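Local coordinates for LYND (PDB 4V1T), which probably catalyses the ATP-dependent cyclodehydration of residues in precursor peptides to heterocycles, at residues V92-F95 with W96-L99; A275-P278 with G279-F282. One frame throughout, in Å; residues are numbered along the deposited sequence.

Both contacts are local, and helix 250-275 relates them. In interaction 1 (92-95 with 96-99), Trp96 and Leu99 lie against the flank of that helix at Ala265, Lys266 and Val269; interaction 2 (275-278 with 279-282) is the turn the chain makes as it leaves the helix for strand 289-294. Their centres are about 17 Å apart and their nearest atoms about 6 Å, without touching. Interaction 1 is buried and reaches the second subunit, whereas interaction 2 is at the surface. Neither contains a cysteine of the zinc site, and the residues of the ADP pocket, between 344 and 640, lie later in the chain.

Interaction 1 (V92-F95 with W96-L99); sequences VAAF and WSEL
Phe95 holds CG anti to its backbone N (chi1 -172°), while the next residue, Trp96, turns CG anti to its carbonyl carbon (chi1 -64°), and these settings fold two neighbouring rings against each other. They form an edge-to-face pair, with planes at 84° and the Phe95 ring centroid 5.2 Å from that of the Trp96 six-membered ring. The edge atom Phe95 CD2 stands over the middle of the indole, 4.0 Å from Trp96 CD2. One turn earlier, Val92 lies alongside the five-membered ring, its CG1 3.7 Å from Trp96 NE1; this indole nitrogen is buried without a polar partner. One turn later, Leu99 CD1 reaches Phe95 CE2 at 3.7 Å. With Trp96 replaced by an alanine, the Phe95 edge would probably lose the face it abuts and a gap would open beside Val92 CG1 and helix 250-275.

The backbone beneath is helical: Trp96 N bonds to Val92 O at 3.2 Å and Ser97 N to Ala93 O at 2.8 Å, whereas the bond from Leu99 N to Phe95 O is weak. Ser97 OG turns back on this backbone, 3.0 Å from Ala93 O and 3.1 Å from Ala94 O. Glu98 OE1 is hydrogen-bonded by Ser188 and Ser296 of the second subunit, whose Leu249 packs on Val92 and Phe95. This is side-chain packing of neighbours and of residues one turn apart on the short helix 90-98, which lies against helices 103-109 and 250-275 and against the second subunit at the dimer interface.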
loop_
_atom_site.group_PDB
_atom_site.type_symbol
_atom_site.label_atom_id
_atom_site.label_comp_id
_atom_site.label_asym_id
_atom_site.label_seq_id
_atom_site.Cartn_x
_atom_site.Cartn_y
_atom_site.Cartn_z
ATOM N N VAL B 92 32.148 -5.871 -11.981
ATOM C CA VAL B 92 31.958 -4.456 -11.668
ATOM C C VAL B 92 31.384 -3.698 -12.868
ATOM O O VAL B 92 30.448 -2.917 -12.730
ATOM C CB VAL B 92 33.274 -3.807 -11.221
ATOM C CG1 VAL B 92 33.136 -2.295 -11.115
ATOM C CG2 VAL B 92 33.712 -4.377 -9.880
ATOM N N ALA B 93 31.949 -3.933 -14.050
ATOM C CA ALA B 93 31.428 -3.331 -15.268
ATOM C C ALA B 93 29.963 -3.673 -15.446
ATOM O O ALA B 93 29.170 -2.832 -15.881
ATOM C CB ALA B 93 32.225 -3.784 -16.483
ATOM N N ALA B 94 29.604 -4.907 -15.111
ATOM C CA ALA B 94 28.223 -5.374 -15.243
ATOM C C ALA B 94 27.296 -4.609 -14.303
ATOM O O ALA B 94 26.169 -4.291 -14.655
ATOM C CB ALA B 94 28.143 -6.863 -14.964
ATOM N N PHE B 95 27.774 -4.312 -13.104
ATOM C CA PHE B 95 26.978 -3.567 -12.146
ATOM C C PHE B 95 26.615 -2.200 -12.698
ATOM O O PHE B 95 25.475 -1.751 -12.589
ATOM C CB PHE B 95 27.719 -3.427 -10.819
ATOM C CG PHE B 95 26.877 -2.834 -9.727
ATOM C CD1 PHE B 95 26.096 -3.646 -8.914
ATOM C CD2 PHE B 95 26.841 -1.475 -9.534
ATOM C CE1 PHE B 95 25.319 -3.096 -7.925
ATOM C CE2 PHE B 95 26.047 -0.918 -8.540
ATOM C CZ PHE B 95 25.293 -1.732 -7.736
ATOM N N TRP B 96 27.589 -1.550 -13.324
ATOM C CA TRP B 96 27.402 -0.203 -13.833
ATOM C C TRP B 96 26.652 -0.170 -15.151
ATOM O O TRP B 96 25.862 0.741 -15.394
ATOM C CB TRP B 96 28.758 0.500 -13.941
ATOM C CG TRP B 96 29.388 0.679 -12.579
ATOM C CD1 TRP B 96 30.575 0.161 -12.147
ATOM C CD2 TRP B 96 28.831 1.381 -11.462
ATOM N NE1 TRP B 96 30.794 0.505 -10.839
ATOM C CE2 TRP B 96 29.738 1.250 -10.389
ATOM C CE3 TRP B 96 27.653 2.102 -11.265
ATOM C CZ2 TRP B 96 29.514 1.828 -9.142
ATOM C CZ3 TRP B 96 27.423 2.672 -10.027
ATOM C CH2 TRP B 96 28.350 2.532 -8.977
ATOM N N SER B 97 26.875 -1.167 -16.000
ATOM C CA SER B 97 26.167 -1.224 -17.278
ATOM C C SER B 97 24.698 -1.513 -17.031
ATOM O O SER B 97 23.849 -1.074 -17.789
ATOM C CB SER B 97 26.761 -2.281 -18.220
ATOM O OG SER B 97 26.797 -3.570 -17.636
ATOM N N GLU B 98 24.405 -2.246 -15.961
ATOM C CA GLU B 98 23.030 -2.564 -15.608
ATOM C C GLU B 98 22.282 -1.316 -15.142
ATOM O O GLU B 98 21.063 -1.225 -15.268
ATOM C CB GLU B 98 22.990 -3.635 -14.523
ATOM C CG GLU B 98 21.657 -4.346 -14.431
ATOM C CD GLU B 98 21.661 -5.416 -13.374
ATOM O OE1 GLU B 98 21.581 -5.048 -12.189
ATOM O OE2 GLU B 98 21.757 -6.611 -13.720
ATOM N N LEU B 99 23.021 -0.351 -14.612
ATOM C CA LEU B 99 22.446 0.936 -14.234
ATOM C C LEU B 99 22.405 1.897 -15.421
ATOM O O LEU B 99 22.030 3.049 -15.276
ATOM C CB LEU B 99 23.248 1.545 -13.084
ATOM C CG LEU B 99 23.043 0.856 -11.733
ATOM C CD1 LEU B 99 24.094 1.318 -10.734
ATOM C CD2 LEU B 99 21.642 1.125 -11.210
#

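Interaction 2 (A275-P278 with G279-F282); sequences ATAP and GTVF
The flat group between Ala277 and Thr280 is the peptide that links Ala277 to Pro278: Thr280 OG1 meets its carbonyl oxygen from a direction tilted 23° out of the carbonyl plane, and no aromatic face or edge enters the contact. The hydroxyl donates to Ala277 O over 3.0 Å, with a C=O...donor angle of 145°. OG1 can do this because it sits between the backbone N and the carbonyl carbon of Thr280 (chi1 57°), which swings it back across the turn. The methyl CG2 comes along with it, 4.0 Å from Ala277 CB. Ala277 O also takes a weak hydrogen bond from Asn274 ND2, and Thr280 packs on Val273 and Asn274, so the turn leans on the last part of helix 250-275.

Pro278 and Gly279 form the corner. The proline ring restricts phi at the first corner position to the range a type II turn requires; the second has positive phi, a setting that suits glycine, and a beta carbon on Gly279 would lie only 2.8 Å from Pro278 O, a clash. All four residues from Ala277 to Thr280 lie at the surface. The arrangement is a type II beta turn with the classic Pro-Gly pair at its centre, spanned here by a threonine side chain and leading the chain from helix 250-275 toward strand 289-294.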
loop_
_atom_site.group_PDB
_atom_site.type_symbol
_atom_site.label_atom_id
_atom_site.label_comp_id
_atom_site.label_asym_id
_atom_site.label_seq_id
_atom_site.Cartn_x
_atom_site.Cartn_y
_atom_site.Cartn_z
ATOM N N ALA B 275 27.465 16.086 -14.294
ATOM C CA ALA B 275 28.278 17.296 -14.362
ATOM C C ALA B 275 28.199 17.814 -15.790
ATOM O O ALA B 275 27.759 18.938 -16.035
ATOM C CB ALA B 275 29.716 17.010 -13.967
ATOM N N THR B 276 28.629 16.970 -16.722
ATOM C CA THR B 276 28.263 17.101 -18.122
ATOM C C THR B 276 26.942 16.359 -18.269
ATOM O O THR B 276 26.628 15.513 -17.443
ATOM C CB THR B 276 29.311 16.463 -19.046
ATOM O OG1 THR B 276 29.238 15.037 -18.937
ATOM C CG2 THR B 276 30.716 16.930 -18.684
ATOM N N ALA B 277 26.167 16.672 -19.298
ATOM C CA ALA B 277 24.944 15.921 -19.608
ATOM C C ALA B 277 23.962 15.776 -18.444
ATOM O O ALA B 277 23.700 14.665 -17.995
ATOM C CB ALA B 277 25.307 14.538 -20.134
ATOM N N PRO B 278 23.409 16.894 -17.952
ATOM C CA PRO B 278 22.388 16.814 -16.898
ATOM C C PRO B 278 21.163 15.983 -17.280
ATOM O O PRO B 278 20.715 16.034 -18.422
ATOM C CB PRO B 278 21.981 18.278 -16.694
ATOM C CG PRO B 278 23.166 19.065 -17.124
ATOM C CD PRO B 278 23.809 18.284 -18.231
ATOM N N GLY B 279 20.647 15.214 -16.329
ATOM C CA GLY B 279 19.370 14.523 -16.487
ATOM C C GLY B 279 19.376 13.283 -17.363
ATOM O O GLY B 279 18.314 12.768 -17.713
ATOM N N THR B 280 20.558 12.793 -17.720
ATOM C CA THR B 280 20.663 11.584 -18.531
ATOM C C THR B 280 20.740 10.325 -17.658
ATOM O O THR B 280 20.647 9.210 -18.160
ATOM C CB THR B 280 21.888 11.640 -19.461
ATOM O OG1 THR B 280 23.071 11.847 -18.687
ATOM C CG2 THR B 280 21.757 12.779 -20.455
ATOM N N VAL B 281 20.912 10.508 -16.351
ATOM C CA VAL B 281 20.988 9.392 -15.410
ATOM C C VAL B 281 19.676 9.284 -14.638
ATOM O O VAL B 281 19.133 10.288 -14.193
ATOM C CB VAL B 281 22.154 9.565 -14.426
ATOM C CG1 VAL B 281 21.919 10.776 -13.550
ATOM C CG2 VAL B 281 22.325 8.316 -13.564
ATOM N N PHE B 282 19.178 8.062 -14.480
ATOM C CA PHE B 282 17.843 7.842 -13.940
ATOM C C PHE B 282 17.835 7.218 -12.551
ATOM O O PHE B 282 17.024 7.593 -11.703
ATOM C CB PHE B 282 17.046 6.947 -14.890
ATOM C CG PHE B 282 16.799 7.567 -16.237
ATOM C CD1 PHE B 282 15.756 8.466 -16.423
ATOM C CD2 PHE B 282 17.618 7.264 -17.316
ATOM C CE1 PHE B 282 15.527 9.042 -17.663
ATOM C CE2 PHE B 282 17.394 7.837 -18.560
ATOM C CZ PHE B 282 16.348 8.729 -18.734
#